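SaTIE-TED (Staphylococcus aureus, PDB 6FX6) is of unknown function but, as the thioester domain of an LPXTG-anchored surface protein, probably helps the bacterium attach covalently to host targets. Local coordinates at residues 8-13 and 54-59; 20-25 and 110-115; 35-40 and 95-100; 201-206 and 227-232. All coordinates share one frame; numbering follows the deposited sequence.

Contact 1: 8-13 and 54-59; sequences LDVKWI and AAIGAV
Leu8 ties strand 5-13 to the loop 54-59 with both of its backbone polar groups. Its carbonyl takes the N-H of Gly57 in the carbonyl plane (N to O 2.9 Å), while its own Leu8 N gives to Ala58 O over 3.2 Å, approaching from above that carbonyl's plane. The dense part lies beside these two bonds. Leu8 holds CG anti to the backbone N (chi1 179°), which sends CD2 to a point 3.9 Å from Ala54 CB and equally close to Ile56 CD1. Ile56 folds back at its second torsion (chi2 -55°), so its CD1 comes within 3.7 Å of Val10 CB as well. Its other branch meets Val10 nearly at a right angle, Ile56 CG2 standing 3.6 Å from Val10 CG1. Phe38 of strand 30-40 closes this apolar patch, touching Leu8, Ala54 and Ile56.

Packing loosens toward solvent. Trp12 approaches Ile56 only obliquely and no nearer than 4.2 Å, from CZ2 to Ile56 CG1; one face of its ring lies under Val10 CG2, and the ring also makes a cation-pi contact with Arg34. Gly57, at the Leu8 end, is also exposed. It takes the third position of the type II beta turn Ala55-Ala58, where a positive phi (82°) belongs; the turn is closed by Ala58 N to Ala55 O and leads into strand 59-64, antiparallel neighbour of strand 5-13.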
loop_
_atom_site.group_PDB
_atom_site.type_symbol
_atom_site.label_atom_id
_atom_site.label_comp_id
_atom_site.label_asym_id
_atom_site.label_seq_id
_atom_site.Cartn_x
_atom_site.Cartn_y
_atom_site.Cartn_z
ATOM N N LEU A 8 11.819 -6.182 -17.405
ATOM C CA LEU A 8 12.274 -5.845 -16.050
ATOM C C LEU A 8 13.476 -4.911 -16.144
ATOM O O LEU A 8 14.519 -5.289 -16.691
ATOM C CB LEU A 8 12.651 -7.103 -15.262
ATOM C CG LEU A 8 13.161 -6.930 -13.826
ATOM C CD1 LEU A 8 12.140 -6.202 -12.973
ATOM C CD2 LEU A 8 13.498 -8.281 -13.219
ATOM N N ASP A 9 13.311 -3.696 -15.623
ATOM C CA ASP A 9 14.389 -2.718 -15.526
ATOM C C ASP A 9 14.892 -2.657 -14.089
ATOM O O ASP A 9 14.242 -3.152 -13.169
ATOM C CB ASP A 9 13.909 -1.331 -15.966
ATOM C CG ASP A 9 13.413 -1.303 -17.408
ATOM O OD1 ASP A 9 13.967 -2.026 -18.265
ATOM O OD2 ASP A 9 12.468 -0.539 -17.690
ATOM N N VAL A 10 16.054 -2.041 -13.913
ATOM C CA VAL A 10 16.715 -1.980 -12.617
ATOM C C VAL A 10 17.508 -0.686 -12.479
ATOM O O VAL A 10 17.943 -0.115 -13.473
ATOM C CB VAL A 10 17.665 -3.191 -12.425
ATOM C CG1 VAL A 10 18.842 -3.143 -13.395
ATOM C CG2 VAL A 10 18.164 -3.281 -10.987
ATOM N N LYS A 11 17.662 -0.232 -11.238
ATOM C CA LYS A 11 18.688 0.732 -10.870
ATOM C C LYS A 11 19.477 0.113 -9.727
ATOM O O LYS A 11 18.900 -0.313 -8.727
ATOM C CB LYS A 11 18.072 2.077 -10.484
ATOM C CG LYS A 11 17.478 2.800 -11.689
ATOM C CD LYS A 11 17.367 4.310 -11.510
ATOM C CE LYS A 11 16.052 4.721 -10.871
ATOM N NZ LYS A 11 15.858 6.196 -10.901
ATOM N N TRP A 12 20.793 0.029 -9.896
ATOM C CA TRP A 12 21.649 -0.651 -8.930
ATOM C C TRP A 12 22.001 0.275 -7.777
ATOM O O TRP A 12 22.344 1.441 -7.985
ATOM C CB TRP A 12 22.924 -1.169 -9.604
ATOM C CG TRP A 12 22.645 -2.265 -10.587
ATOM C CD1 TRP A 12 22.707 -2.186 -11.947
ATOM C CD2 TRP A 12 22.235 -3.601 -10.281
ATOM N NE1 TRP A 12 22.370 -3.393 -12.507
ATOM C CE2 TRP A 12 22.075 -4.279 -11.504
ATOM C CE3 TRP A 12 21.991 -4.293 -9.085
ATOM C CZ2 TRP A 12 21.685 -5.622 -11.572
ATOM C CZ3 TRP A 12 21.598 -5.629 -9.152
ATOM C CH2 TRP A 12 21.448 -6.277 -10.388
ATOM N N ILE A 13 21.899 -0.259 -6.564
ATOM C CA ILE A 13 22.326 0.419 -5.354
ATOM C C ILE A 13 23.591 -0.303 -4.902
ATOM O O ILE A 13 23.533 -1.441 -4.441
ATOM C CB ILE A 13 21.231 0.341 -4.271
ATOM C CG1 ILE A 13 19.946 1.029 -4.767
ATOM C CG2 ILE A 13 21.717 0.958 -2.958
ATOM C CD1 ILE A 13 18.695 0.648 -4.006
ATOM N N ALA A 54 16.774 -12.379 -10.015
ATOM C CA ALA A 54 15.873 -11.837 -11.035
ATOM C C ALA A 54 16.541 -11.828 -12.417
ATOM O O ALA A 54 17.768 -11.726 -12.515
ATOM C CB ALA A 54 15.425 -10.432 -10.652
ATOM N N ALA A 55 15.723 -11.933 -13.469
ATOM C CA ALA A 55 16.192 -11.895 -14.863
ATOM C C ALA A 55 16.116 -10.474 -15.421
ATOM O O ALA A 55 15.201 -10.135 -16.176
ATOM C CB ALA A 55 15.376 -12.852 -15.722
ATOM N N ILE A 56 17.094 -9.654 -15.044
ATOM C CA ILE A 56 17.167 -8.253 -15.467
ATOM C C ILE A 56 17.247 -8.163 -16.990
ATOM O O ILE A 56 17.987 -8.911 -17.620
ATOM C CB ILE A 56 18.405 -7.525 -14.867
ATOM C CG1 ILE A 56 18.339 -7.463 -13.330
ATOM C CG2 ILE A 56 18.571 -6.119 -15.453
ATOM C CD1 ILE A 56 17.081 -6.846 -12.775
ATOM N N GLY A 57 16.465 -7.248 -17.563
ATOM C CA GLY A 57 16.451 -7.003 -19.001
ATOM C C GLY A 57 15.594 -7.951 -19.823
ATOM O O GLY A 57 15.480 -7.773 -21.038
ATOM N N ALA A 58 14.983 -8.945 -19.174
ATOM C CA ALA A 58 14.201 -9.967 -19.866
ATOM C C ALA A 58 12.723 -9.615 -19.839
ATOM O O ALA A 58 12.245 -8.937 -18.922
ATOM C CB ALA A 58 14.422 -11.332 -19.228
ATOM N N VAL A 59 12.010 -10.111 -20.847
ATOM C CA VAL A 59 10.571 -9.925 -20.977
ATOM C C VAL A 59 9.863 -10.861 -19.992
ATOM O O VAL A 59 10.069 -12.074 -20.031
ATOM C CB VAL A 59 10.098 -10.228 -22.420
ATOM C CG1 VAL A 59 8.578 -10.124 -22.537
ATOM C CG2 VAL A 59 10.783 -9.292 -23.412
#

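Contact 2: 20-25 and 110-115; sequences IVYSAK and AKYHTI
A classic beta bulge interrupts the antiparallel pairing of strands 20-24 and 111-115: two successive residues, His113 and Thr114, face the single residue Val21. Val21 O is accordingly gripped twice, by His113 N at 2.9 Å, nearly along the C=O axis, and by Thr114 N at 3.3 Å, in the carbonyl plane on a lone pair. Val21 N returns a bond to Thr114 O. Beyond the bulge the register shifts by one, and Ser23 and Lys111 bond reciprocally, with Lys111 N 2.9 Å from Ser23 O.

The extra residue turns a corner in the chain at His113, and its side chain uses the turn. With CG beside the backbone N (chi1 -51°), the imidazole brings its edge to Ser23, where NE2 and Ser23 OG share a hydrogen bond of 2.9 Å; Asn29 N also bonds to that hydroxyl. This pairing makes the strand that follows helix 94-107 a member of the large antiparallel sheet, beside strand 20-24. On the helix side, Tyr112 lies against Ile20 and Tyr22, its CE1 3.6 Å from Ile20 CD1 and its CD1 equally far from Tyr22 CB. Tyr22 adopts the crowded first torsion (chi1 82°), which carries its ring away from strand 111-115 toward Trp105, and its hydroxyl bonds to Pro50 O and Arg27. The Tyr112 hydroxyl bonds to Met102 O in the helix.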
loop_
_atom_site.group_PDB
_atom_site.type_symbol
_atom_site.label_atom_id
_atom_site.label_comp_id
_atom_site.label_asym_id
_atom_site.label_seq_id
_atom_site.Cartn_x
_atom_site.Cartn_y
_atom_site.Cartn_z
ATOM N N ILE A 20 23.318 -7.018 3.763
ATOM C CA ILE A 20 22.888 -8.070 4.689
ATOM C C ILE A 20 23.593 -9.394 4.415
ATOM O O ILE A 20 24.093 -9.634 3.311
ATOM C CB ILE A 20 21.367 -8.341 4.611
ATOM C CG1 ILE A 20 20.924 -8.598 3.159
ATOM C CG2 ILE A 20 20.583 -7.188 5.219
ATOM C CD1 ILE A 20 19.469 -8.992 3.016
ATOM N N VAL A 21 23.633 -10.236 5.442
ATOM C CA VAL A 21 23.911 -11.655 5.284
ATOM C C VAL A 21 22.621 -12.352 5.714
ATOM O O VAL A 21 22.220 -12.239 6.879
ATOM C CB VAL A 21 25.099 -12.119 6.147
ATOM C CG1 VAL A 21 25.300 -13.629 6.020
ATOM C CG2 VAL A 21 26.364 -11.363 5.751
ATOM N N TYR A 22 21.973 -13.050 4.779
ATOM C CA TYR A 22 20.662 -13.644 5.041
ATOM C C TYR A 22 20.504 -15.048 4.484
ATOM O O TYR A 22 21.266 -15.484 3.622
ATOM C CB TYR A 22 19.558 -12.739 4.489
ATOM C CG TYR A 22 19.282 -12.882 3.009
ATOM C CD1 TYR A 22 20.140 -12.326 2.063
ATOM C CD2 TYR A 22 18.149 -13.555 2.553
ATOM C CE1 TYR A 22 19.888 -12.445 0.703
ATOM C CE2 TYR A 22 17.881 -13.679 1.196
ATOM C CZ TYR A 22 18.751 -13.122 0.271
ATOM O OH TYR A 22 18.482 -13.243 -1.078
ATOM N N SER A 23 19.484 -15.732 4.999
ATOM C CA SER A 23 19.077 -17.053 4.535
ATOM C C SER A 23 17.587 -17.037 4.187
ATOM O O SER A 23 16.795 -16.355 4.836
ATOM C CB SER A 23 19.363 -18.107 5.603
ATOM O OG SER A 23 20.755 -18.223 5.826
ATOM N N ALA A 24 17.231 -17.782 3.146
ATOM C CA ALA A 24 15.853 -17.893 2.687
ATOM C C ALA A 24 15.736 -19.131 1.804
ATOM O O ALA A 24 16.322 -19.165 0.724
ATOM C CB ALA A 24 15.457 -16.649 1.913
ATOM N N LYS A 25 15.009 -20.147 2.280
ATOM C CA LYS A 25 14.902 -21.447 1.597
ATOM C C LYS A 25 16.296 -22.092 1.425
ATOM O O LYS A 25 17.082 -22.075 2.371
ATOM C CB LYS A 25 14.136 -21.315 0.266
ATOM C CG LYS A 25 12.705 -20.816 0.381
ATOM C CD LYS A 25 11.873 -21.385 -0.761
ATOM C CE LYS A 25 10.579 -20.629 -0.984
ATOM N NZ LYS A 25 9.866 -21.206 -2.157
ATOM N N ALA A 110 12.450 -14.921 4.707
ATOM C CA ALA A 110 13.840 -14.475 4.845
ATOM C C ALA A 110 14.196 -14.227 6.313
ATOM O O ALA A 110 13.384 -13.695 7.076
ATOM C CB ALA A 110 14.090 -13.225 4.021
ATOM N N LYS A 111 15.408 -14.635 6.694
ATOM C CA LYS A 111 15.938 -14.456 8.048
ATOM C C LYS A 111 17.291 -13.753 7.949
ATOM O O LYS A 111 18.158 -14.185 7.182
ATOM C CB LYS A 111 16.096 -15.814 8.737
ATOM C CG LYS A 111 14.807 -16.623 8.830
ATOM C CD LYS A 111 15.034 -17.952 9.533
ATOM C CE LYS A 111 13.722 -18.657 9.848
ATOM N NZ LYS A 111 13.930 -19.894 10.659
ATOM N N TYR A 112 17.468 -12.677 8.719
ATOM C CA TYR A 112 18.673 -11.842 8.641
ATOM C C TYR A 112 19.616 -12.134 9.794
ATOM O O TYR A 112 19.238 -11.983 10.957
ATOM C CB TYR A 112 18.293 -10.362 8.637
ATOM C CG TYR A 112 17.313 -10.051 7.543
ATOM C CD1 TYR A 112 17.669 -10.229 6.205
ATOM C CD2 TYR A 112 16.022 -9.616 7.830
ATOM C CE1 TYR A 112 16.776 -9.975 5.184
ATOM C CE2 TYR A 112 15.122 -9.354 6.812
ATOM C CZ TYR A 112 15.503 -9.536 5.493
ATOM O OH TYR A 112 14.620 -9.285 4.484
ATOM N N HIS A 113 20.837 -12.547 9.454
ATOM C CA HIS A 113 21.882 -12.837 10.435
ATOM C C HIS A 113 22.697 -11.581 10.745
ATOM O O HIS A 113 23.062 -11.350 11.901
ATOM C CB HIS A 113 22.794 -13.963 9.932
ATOM C CG HIS A 113 22.046 -15.173 9.464
ATOM N ND1 HIS A 113 21.558 -16.129 10.328
ATOM C CD2 HIS A 113 21.679 -15.567 8.221
ATOM C CE1 HIS A 113 20.933 -17.067 9.639
ATOM N NE2 HIS A 113 20.992 -16.750 8.357
ATOM N N THR A 114 22.980 -10.787 9.708
ATOM C CA THR A 114 23.700 -9.517 9.835
ATOM C C THR A 114 22.970 -8.450 9.041
ATOM O O THR A 114 22.500 -8.719 7.929
ATOM C CB THR A 114 25.144 -9.633 9.291
ATOM O OG1 THR A 114 25.828 -10.685 9.977
ATOM C CG2 THR A 114 25.929 -8.328 9.473
ATOM N N ILE A 115 22.873 -7.249 9.610
ATOM C CA ILE A 115 22.288 -6.095 8.922
ATOM C C ILE A 115 23.207 -4.883 9.075
ATOM O O ILE A 115 23.604 -4.538 10.184
ATOM C CB ILE A 115 20.873 -5.752 9.447
ATOM C CG1 ILE A 115 19.920 -6.942 9.256
ATOM C CG2 ILE A 115 20.324 -4.511 8.735
ATOM C CD1 ILE A 115 18.567 -6.779 9.926
#

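Contact 3: 35-40 and 95-100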
loop_
_atom_site.group_PDB
_atom_site.type_symbol
_atom_site.label_atom_id
_atom_site.label_comp_id
_atom_site.label_asym_id
_atom_site.label_seq_id
_atom_site.Cartn_x
_atom_site.Cartn_y
_atom_site.Cartn_z
ATOM N N TRP A 35 22.223 -3.950 -4.343
ATOM C CA TRP A 35 20.778 -4.103 -4.280
ATOM C C TRP A 35 20.106 -3.645 -5.560
ATOM O O TRP A 35 20.377 -2.549 -6.062
ATOM C CB TRP A 35 20.214 -3.345 -3.072
ATOM C CG TRP A 35 19.044 -4.026 -2.490
ATOM C CD1 TRP A 35 17.793 -4.078 -3.017
ATOM C CD2 TRP A 35 19.005 -4.787 -1.279
ATOM N NE1 TRP A 35 16.970 -4.819 -2.214
ATOM C CE2 TRP A 35 17.686 -5.267 -1.135
ATOM C CE3 TRP A 35 19.947 -5.097 -0.294
ATOM C CZ2 TRP A 35 17.286 -6.046 -0.043
ATOM C CZ3 TRP A 35 19.552 -5.875 0.787
ATOM C CH2 TRP A 35 18.233 -6.339 0.904
ATOM N N ALA A 36 19.230 -4.502 -6.078
ATOM C CA ALA A 36 18.461 -4.206 -7.283
ATOM C C ALA A 36 17.198 -3.462 -6.877
ATOM O O ALA A 36 16.378 -3.992 -6.123
ATOM C CB ALA A 36 18.102 -5.490 -8.014
ATOM N N LYS A 37 17.066 -2.223 -7.344
ATOM C CA LYS A 37 15.814 -1.491 -7.232
ATOM C C LYS A 37 15.066 -1.718 -8.535
ATOM O O LYS A 37 15.414 -1.140 -9.569
ATOM C CB LYS A 37 16.066 -0.003 -6.993
ATOM C CG LYS A 37 14.816 0.790 -6.657
ATOM C CD LYS A 37 15.122 2.276 -6.599
ATOM C CE LYS A 37 13.912 3.073 -6.146
ATOM N NZ LYS A 37 14.170 4.534 -6.222
ATOM N N PHE A 38 14.039 -2.561 -8.474
ATOM C CA PHE A 38 13.320 -3.000 -9.669
ATOM C C PHE A 38 12.280 -1.991 -10.139
ATOM O O PHE A 38 11.564 -1.395 -9.329
ATOM C CB PHE A 38 12.618 -4.337 -9.411
ATOM C CG PHE A 38 13.554 -5.465 -9.056
ATOM C CD1 PHE A 38 14.382 -6.030 -10.023
ATOM C CD2 PHE A 38 13.587 -5.982 -7.758
ATOM C CE1 PHE A 38 15.234 -7.083 -9.701
ATOM C CE2 PHE A 38 14.440 -7.030 -7.430
ATOM C CZ PHE A 38 15.266 -7.582 -8.400
ATOM N N TYR A 39 12.202 -1.822 -11.456
ATOM C CA TYR A 39 11.142 -1.061 -12.110
ATOM C C TYR A 39 10.497 -1.937 -13.176
ATOM O O TYR A 39 11.193 -2.678 -13.858
ATOM C CB TYR A 39 11.703 0.202 -12.774
ATOM C CG TYR A 39 12.171 1.261 -11.801
ATOM C CD1 TYR A 39 13.390 1.133 -11.137
ATOM C CD2 TYR A 39 11.405 2.404 -11.556
ATOM C CE1 TYR A 39 13.826 2.099 -10.247
ATOM C CE2 TYR A 39 11.839 3.385 -10.672
ATOM C CZ TYR A 39 13.047 3.225 -10.018
ATOM O OH TYR A 39 13.482 4.182 -9.134
ATOM N N VAL A 40 9.173 -1.852 -13.307
ATOM C CA VAL A 40 8.445 -2.489 -14.404
ATOM C C VAL A 40 7.512 -1.447 -14.993
ATOM O O VAL A 40 6.605 -0.962 -14.305
ATOM C CB VAL A 40 7.624 -3.717 -13.945
ATOM C CG1 VAL A 40 6.947 -4.387 -15.138
ATOM C CG2 VAL A 40 8.511 -4.713 -13.201
ATOM N N GLU A 95 17.877 3.484 1.100
ATOM C CA GLU A 95 17.712 2.810 2.383
ATOM C C GLU A 95 16.243 2.439 2.660
ATOM O O GLU A 95 15.976 1.334 3.121
ATOM C CB GLU A 95 18.291 3.660 3.529
ATOM C CG GLU A 95 19.820 3.747 3.556
ATOM C CD GLU A 95 20.425 4.741 2.563
ATOM O OE1 GLU A 95 19.670 5.447 1.851
ATOM O OE2 GLU A 95 21.671 4.816 2.486
ATOM N N GLN A 96 15.301 3.342 2.368
ATOM C CA GLN A 96 13.863 3.030 2.519
ATOM C C GLN A 96 13.410 1.918 1.591
ATOM O O GLN A 96 12.676 1.026 2.017
ATOM C CB GLN A 96 12.945 4.244 2.275
ATOM C CG GLN A 96 12.425 4.953 3.512
ATOM C CD GLN A 96 11.748 4.057 4.532
ATOM O OE1 GLN A 96 12.233 3.911 5.647
ATOM N NE2 GLN A 96 10.618 3.481 4.168
ATOM N N TYR A 97 13.806 1.997 0.321
ATOM C CA TYR A 97 13.502 0.931 -0.637
ATOM C C TYR A 97 14.002 -0.419 -0.137
ATOM O O TYR A 97 13.274 -1.407 -0.185
ATOM C CB TYR A 97 14.096 1.201 -2.025
ATOM C CG TYR A 97 13.777 0.082 -2.981
ATOM C CD1 TYR A 97 12.599 0.082 -3.723
ATOM C CD2 TYR A 97 14.627 -1.012 -3.099
ATOM C CE1 TYR A 97 12.295 -0.969 -4.580
ATOM C CE2 TYR A 97 14.331 -2.066 -3.942
ATOM C CZ TYR A 97 13.169 -2.046 -4.682
ATOM O OH TYR A 97 12.903 -3.101 -5.523
ATOM N N ILE A 98 15.252 -0.452 0.314
ATOM C CA ILE A 98 15.866 -1.681 0.825
ATOM C C ILE A 98 15.107 -2.190 2.047
ATOM O O ILE A 98 14.802 -3.382 2.135
ATOM C CB ILE A 98 17.364 -1.479 1.158
ATOM C CG1 ILE A 98 18.160 -1.350 -0.135
ATOM C CG2 ILE A 98 17.918 -2.646 1.970
ATOM C CD1 ILE A 98 19.591 -0.890 0.051
ATOM N N ALA A 99 14.810 -1.286 2.982
ATOM C CA ALA A 99 14.057 -1.647 4.198
ATOM C C ALA A 99 12.691 -2.232 3.845
ATOM O O ALA A 99 12.275 -3.233 4.419
ATOM C CB ALA A 99 13.892 -0.442 5.107
ATOM N N THR A 100 12.016 -1.613 2.881
ATOM C CA THR A 100 10.716 -2.094 2.425
ATOM C C THR A 100 10.837 -3.488 1.800
ATOM O O THR A 100 10.062 -4.383 2.141
ATOM C CB THR A 100 10.075 -1.097 1.441
ATOM O OG1 THR A 100 9.955 0.173 2.085
ATOM C CG2 THR A 100 8.697 -1.557 1.001
#
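Tyr97, Trp35 and Ile98 carry most of this buried contact, in which helix 94-107 crosses strand 30-40 almost squarely: the local axes make an angle of 88° and pass 9.6 Å apart. Such a separation is bridged by large side chains, and Tyr97 spans it best. With CG anti to the backbone N (chi1 179°), it reaches straight from the helix to the strand backbone, where its OH accepts the N-H of Phe38 over 3.2 Å in a nearly straight bond. The ring is held on its way there. Lys37, in an extended conformation, lays CG over the middle of one face, 3.6 Å from the Tyr97 ring centroid, in a CH-pi contact. At the ring edge, Tyr97 CE2 stands 4.1 Å from Trp35 CD1. Phe46 stacks on the tyrosine and Tyr86 meets it edge-to-face.

Ile98, one residue along the helix, packs on Trp35 within this contact. Both of its branches lie over the same indole face: CG2 sits 3.7 Å above the centroid of the six-membered ring, only 6° off the normal, while CG1 is 3.7 Å from Trp35 CG on the five-membered side. Trp35 thus gives an indole face to the isoleucine, while its CD1 meets the edge of the tyrosine.

The Lys37 amine runs on to the hydroxyls of Tyr39 and Tyr86. Since the buried Tyr97 hydroxyl also donates to Ala45 O on strand 43-47, one phenol both gives and receives, satisfying its polarity, fixing its direction and probably favouring the neutral form.

Contact 4: 201-206 and 227-232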
loop_
_atom_site.group_PDB
_atom_site.type_symbol
_atom_site.label_atom_id
_atom_site.label_comp_id
_atom_site.label_asym_id
_atom_site.label_seq_id
_atom_site.Cartn_x
_atom_site.Cartn_y
_atom_site.Cartn_z
ATOM N N ASP A 201 -11.318 7.842 1.659
ATOM C CA ASP A 201 -10.267 6.886 1.292
ATOM C C ASP A 201 -8.920 7.196 1.936
ATOM O O ASP A 201 -8.474 8.346 1.941
ATOM C CB ASP A 201 -10.043 6.874 -0.226
ATOM C CG ASP A 201 -11.292 6.542 -1.007
ATOM O OD1 ASP A 201 -12.129 5.753 -0.524
ATOM O OD2 ASP A 201 -11.425 7.073 -2.122
ATOM N N ARG A 202 -8.259 6.158 2.436
ATOM C CA ARG A 202 -6.862 6.259 2.859
ATOM C C ARG A 202 -5.884 6.151 1.682
ATOM O O ARG A 202 -4.789 6.701 1.747
ATOM C CB ARG A 202 -6.533 5.183 3.895
ATOM C CG ARG A 202 -7.174 5.416 5.248
ATOM C CD ARG A 202 -7.011 4.195 6.136
ATOM N NE ARG A 202 -7.506 4.435 7.489
ATOM C CZ ARG A 202 -6.817 5.002 8.485
ATOM N NH1 ARG A 202 -5.556 5.419 8.325
ATOM N NH2 ARG A 202 -7.403 5.155 9.673
ATOM N N ILE A 203 -6.277 5.427 0.631
ATOM C CA ILE A 203 -5.435 5.189 -0.545
ATOM C C ILE A 203 -6.172 5.624 -1.818
ATOM O O ILE A 203 -7.293 5.191 -2.070
ATOM C CB ILE A 203 -5.039 3.694 -0.652
ATOM C CG1 ILE A 203 -4.253 3.263 0.599
ATOM C CG2 ILE A 203 -4.218 3.440 -1.914
ATOM C CD1 ILE A 203 -3.950 1.776 0.683
ATOM N N THR A 204 -5.519 6.455 -2.627
ATOM C CA THR A 204 -6.093 6.978 -3.868
ATOM C C THR A 204 -5.316 6.590 -5.138
ATOM O O THR A 204 -5.555 7.166 -6.199
ATOM C CB THR A 204 -6.181 8.512 -3.794
ATOM O OG1 THR A 204 -4.864 9.056 -3.666
ATOM C CG2 THR A 204 -7.036 8.938 -2.601
ATOM N N ILE A 205 -4.380 5.643 -5.019
ATOM C CA ILE A 205 -3.679 5.051 -6.175
ATOM C C ILE A 205 -3.943 3.547 -6.155
ATOM O O ILE A 205 -3.031 2.723 -6.075
ATOM C CB ILE A 205 -2.156 5.372 -6.209
ATOM C CG1 ILE A 205 -1.498 5.176 -4.833
ATOM C CG2 ILE A 205 -1.922 6.794 -6.710
ATOM C CD1 ILE A 205 0.005 5.004 -4.908
ATOM N N VAL A 206 -5.225 3.213 -6.230
ATOM C CA VAL A 206 -5.687 1.840 -6.139
ATOM C C VAL A 206 -5.516 1.165 -7.502
ATOM O O VAL A 206 -5.672 1.800 -8.544
ATOM C CB VAL A 206 -7.161 1.785 -5.664
ATOM C CG1 VAL A 206 -7.691 0.354 -5.642
ATOM C CG2 VAL A 206 -7.292 2.422 -4.284
ATOM N N ASP A 227 -7.566 -1.966 -2.428
ATOM C CA ASP A 227 -8.640 -1.527 -1.546
ATOM C C ASP A 227 -8.325 -0.090 -1.125
ATOM O O ASP A 227 -7.233 0.164 -0.616
ATOM C CB ASP A 227 -8.683 -2.443 -0.318
ATOM C CG ASP A 227 -9.978 -2.312 0.490
ATOM O OD1 ASP A 227 -10.648 -1.254 0.447
ATOM O OD2 ASP A 227 -10.314 -3.290 1.194
ATOM N N PRO A 228 -9.265 0.855 -1.326
ATOM C CA PRO A 228 -9.003 2.210 -0.825
ATOM C C PRO A 228 -9.035 2.367 0.709
ATOM O O PRO A 228 -8.664 3.428 1.208
ATOM C CB PRO A 228 -10.099 3.056 -1.485
ATOM C CG PRO A 228 -11.180 2.100 -1.825
ATOM C CD PRO A 228 -10.520 0.784 -2.098
ATOM N N LEU A 229 -9.481 1.341 1.431
ATOM C CA LEU A 229 -9.498 1.336 2.898
ATOM C C LEU A 229 -10.287 2.529 3.438
ATOM O O LEU A 229 -9.803 3.278 4.291
ATOM C CB LEU A 229 -8.069 1.323 3.461
ATOM C CG LEU A 229 -7.137 0.227 2.946
ATOM C CD1 LEU A 229 -5.761 0.408 3.558
ATOM C CD2 LEU A 229 -7.668 -1.167 3.244
ATOM N N ASP A 230 -11.498 2.697 2.913
ATOM C CA ASP A 230 -12.319 3.863 3.227
ATOM C C ASP A 230 -13.174 3.668 4.463
ATOM O O ASP A 230 -13.722 2.593 4.686
ATOM C CB ASP A 230 -13.208 4.273 2.044
ATOM C CG ASP A 230 -14.200 3.208 1.638
ATOM O OD1 ASP A 230 -13.775 2.055 1.436
ATOM O OD2 ASP A 230 -15.399 3.523 1.479
ATOM N N SER A 231 -13.265 4.717 5.272
ATOM C CA SER A 231 -14.385 4.877 6.186
ATOM C C SER A 231 -15.512 5.420 5.328
ATOM O O SER A 231 -15.268 6.281 4.488
ATOM C CB SER A 231 -14.050 5.849 7.313
ATOM O OG SER A 231 -12.996 5.339 8.101
ATOM N N TRP A 232 -16.728 4.903 5.510
ATOM C CA TRP A 232 -17.880 5.396 4.768
ATOM C C TRP A 232 -19.110 5.617 5.632
ATOM O O TRP A 232 -19.303 4.982 6.678
ATOM C CB TRP A 232 -18.211 4.498 3.563
ATOM C CG TRP A 232 -18.580 3.075 3.874
ATOM C CD1 TRP A 232 -17.749 1.993 3.837
ATOM C CD2 TRP A 232 -19.878 2.569 4.223
ATOM N NE1 TRP A 232 -18.437 0.851 4.157
ATOM C CE2 TRP A 232 -19.745 1.172 4.401
ATOM C CE3 TRP A 232 -21.134 3.158 4.414
ATOM C CZ2 TRP A 232 -20.827 0.351 4.759
ATOM C CZ3 TRP A 232 -22.218 2.338 4.774
ATOM C CH2 TRP A 232 -22.052 0.949 4.936
HETATM O O HOH W 1 -10.321 4.380 6.713
#
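Pro228 O receives two consecutive backbone N-H groups of the facing loop, a straighter bond from Ile203 N (3.2 Å) and a weak, bent one from Arg202 N (3.0 Å). The next residue, Leu229, has a left-handed backbone conformation, and its N-H turns back to Asp227 OD1 at 3.0 Å, meeting the carboxylate from above its plane.

Side chains pack around these bonds. Ile203 and Leu229 lie side by side, their CD1 atoms 3.7 Å apart, and both rest on Met80 of helix 72-87. Val206 adds CG2 against Pro228 CB at 4.0 Å. Arg202, extended from CG to NE, runs across Leu229; its NE gives a proton to a water, 2.9 Å away, which in turn donates to Leu229 O and also bonds to Ser231 OG. The guanidinium reaches further, NH2 bonding to Gln137 O. Asp201 and Asp230 point the same way, with Asp201 OD1 4.4 Å from Asp230 OD2. This closeness of like charges is presumably eased by separate partners, Arg170 in a salt bridge to Asp201 and His199 in a hydrogen bond to Asp230.

The segments are the departing and returning ends of an excursion from the mixed sheet, leaving after strand 195-201 and rejoining at its antiparallel neighbour 231-238, a path consistent with the slipknot topology of this class; the return bend at 227-229 is an Asx turn.

How the contacts relate
Contacts 1, 2 and 3 share the large antiparallel sheet, and strand 30-40 joins them. Contacts 1 and 3, with centres 12 Å apart, meet through strand pairing, Ile13 N lying 2.8 Å from Trp35 O and Asp9 N 2.9 Å from Tyr39 O. Contact 2 reaches contact 3 where Ile20 CD1 comes 3.6 Å from Trp35 CH2, so that tryptophan serves both strand 20-24 and helix 94-107. Contacts 1 and 2 do not touch. A zinc ion is bound about 6 Å from the Trp12 side chain of contact 1. Contact 4 stands apart, its nearest atoms about 12 Å from contact 3, at the passage between the large sheet and the mixed sheet.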